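Local coordinates for antifreeze protein (Uncultured bacterium, PDB 6EIO) that probably binds to the surface of ice crystals through its beta-solenoid fold and so restrains their growth, at residues T107-I112 with S124-A129. Sequence-based numbering, arbitrary orientation.
Sequences TISGNI and STSSLA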
loop_
_atom_site.group_PDB
_atom_site.type_symbol
_atom_site.label_atom_id
_atom_site.label_comp_id
_atom_site.label_asym_id
_atom_site.label_seq_id
_atom_site.Cartn_x
_atom_site.Cartn_y
_atom_site.Cartn_z
ATOM N N THR A 107 -12.804 -13.024 6.905
ATOM C CA THR A 107 -11.487 -13.637 6.885
ATOM C C THR A 107 -11.159 -14.137 5.481
ATOM O O THR A 107 -11.970 -14.784 4.814
ATOM C CB THR A 107 -11.397 -14.756 7.907
ATOM O OG1 THR A 107 -12.400 -15.725 7.620
ATOM C CG2 THR A 107 -11.608 -14.200 9.279
ATOM N N ILE A 108 -9.966 -13.783 5.023
ATOM C CA ILE A 108 -9.397 -14.225 3.751
ATOM C C ILE A 108 -7.936 -14.503 4.040
ATOM O O ILE A 108 -7.333 -13.793 4.839
ATOM C CB ILE A 108 -9.469 -13.151 2.596
ATOM C CG1 ILE A 108 -8.793 -11.828 3.005
ATOM C CG2 ILE A 108 -10.900 -12.927 2.109
ATOM C CD1 ILE A 108 -8.714 -10.779 1.885
ATOM N N SER A 109 -7.317 -15.415 3.301
ATOM C CA SER A 109 -5.878 -15.618 3.447
ATOM C C SER A 109 -5.359 -16.301 2.197
ATOM O O SER A 109 -6.119 -16.788 1.362
ATOM C CB SER A 109 -5.525 -16.417 4.694
ATOM O OG SER A 109 -6.006 -17.735 4.544
ATOM N N GLY A 110 -4.039 -16.343 2.087
ATOM C CA GLY A 110 -3.447 -17.050 0.986
ATOM C C GLY A 110 -3.679 -16.352 -0.344
ATOM O O GLY A 110 -3.769 -15.130 -0.435
ATOM N N ASN A 111 -3.736 -17.145 -1.401
ATOM C CA ASN A 111 -3.925 -16.590 -2.733
ATOM C C ASN A 111 -5.337 -16.034 -2.875
ATOM O O ASN A 111 -6.318 -16.764 -2.713
ATOM C CB ASN A 111 -3.686 -17.669 -3.775
ATOM C CG ASN A 111 -3.966 -17.184 -5.172
ATOM O OD1 ASN A 111 -3.622 -16.060 -5.545
ATOM N ND2 ASN A 111 -4.586 -18.036 -5.968
ATOM N N ILE A 112 -5.428 -14.747 -3.226
ATOM C CA ILE A 112 -6.690 -14.086 -3.518
ATOM C C ILE A 112 -6.812 -13.705 -4.986
ATOM O O ILE A 112 -7.748 -12.990 -5.361
ATOM C CB ILE A 112 -6.957 -12.889 -2.591
ATOM C CG1 ILE A 112 -5.855 -11.841 -2.694
ATOM C CG2 ILE A 112 -7.127 -13.381 -1.161
ATOM C CD1 ILE A 112 -6.196 -10.561 -1.969
ATOM N N SER A 124 -6.506 -11.410 7.308
ATOM C CA SER A 124 -5.719 -12.600 7.009
ATOM C C SER A 124 -4.845 -12.928 8.206
ATOM O O SER A 124 -4.042 -12.103 8.647
ATOM C CB SER A 124 -4.843 -12.368 5.782
ATOM O OG SER A 124 -4.110 -13.542 5.465
ATOM N N THR A 125 -4.983 -14.144 8.727
ATOM C CA THR A 125 -4.177 -14.592 9.853
ATOM C C THR A 125 -2.872 -15.239 9.407
ATOM O O THR A 125 -2.105 -15.696 10.257
ATOM C CB THR A 125 -4.964 -15.579 10.721
ATOM O OG1 THR A 125 -5.325 -16.706 9.921
ATOM C CG2 THR A 125 -6.216 -14.924 11.306
ATOM N N SER A 126 -2.630 -15.318 8.105
ATOM C CA SER A 126 -1.385 -15.848 7.557
ATOM C C SER A 126 -0.982 -14.954 6.376
ATOM O O SER A 126 -1.481 -13.833 6.217
ATOM C CB SER A 126 -1.569 -17.337 7.214
ATOM O OG SER A 126 -2.638 -17.517 6.304
ATOM N N SER A 127 -0.092 -15.442 5.525
ATOM C CA SER A 127 0.342 -14.623 4.407
ATOM C C SER A 127 -0.783 -14.473 3.385
ATOM O O SER A 127 -1.592 -15.383 3.166
ATOM C CB SER A 127 1.564 -15.237 3.725
ATOM O OG SER A 127 2.730 -15.128 4.529
ATOM N N LEU A 128 -0.825 -13.289 2.758
ATOM C CA LEU A 128 -1.795 -12.970 1.725
ATOM C C LEU A 128 -1.023 -12.753 0.428
ATOM O O LEU A 128 0.043 -12.126 0.437
ATOM C CB LEU A 128 -2.576 -11.705 2.091
ATOM C CG LEU A 128 -3.853 -11.467 1.285
ATOM C CD1 LEU A 128 -4.911 -12.505 1.614
ATOM C CD2 LEU A 128 -4.371 -10.067 1.566
ATOM N N ALA A 129 -1.544 -13.281 -0.677
ATOM C CA ALA A 129 -0.802 -13.247 -1.929
ATOM C C ALA A 129 -1.745 -13.060 -3.097
ATOM O O ALA A 129 -2.899 -13.452 -3.042
ATOM C CB ALA A 129 -0.018 -14.543 -2.129
HETATM O O HOH W 1 -7.503 -15.312 7.804
HETATM O O HOH W 2 -4.791 -18.494 7.710
#
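Gly-110 and Ala-129 sit on two neighbouring parallel strands joined by three backbone hydrogen bonds. Gly-110 N donates a hydrogen bond to Ser-127 O at 2.8 Å, Ala-129 N reaches Gly-110 O at 2.9 Å from above the carbonyl plane, and Ile-112 N meets Ala-129 O almost head-on, with a C=O...N angle of 170°. Inside, Leu-128 does the apolar work. Its CG is anti to the backbone N (chi1 -165°), and chi2 of 68° then sets CD1 3.7 Å from Ile-112 CG2, where it also touches Ile-108 CG1; the Leu-128 and Ile-112 side chains cross at about a right angle, and Ile-149 and Ile-151 of strand 147-151 also pack against Leu-128. At the turn, buried Ser-124 sends OG to the Ser-126 carbonyl O at 2.7 Å, while the same OG lies 3.3 Å from Ser-109 CB. An alanine in place of Ser-124 would probably leave Ser-126 O without this bond and the turn freer to shift. Two waters bridge the segments near the turn: one links Thr-125 N and, weakly, Ile-108 O; another binds Thr-125 OG1 and Ser-126 OG, with a weak bond to Ser-109 OG. Such stacking of successive coils, strand on parallel strand around an apolar interior, is characteristic of the beta-solenoid of this ice-binding-like family.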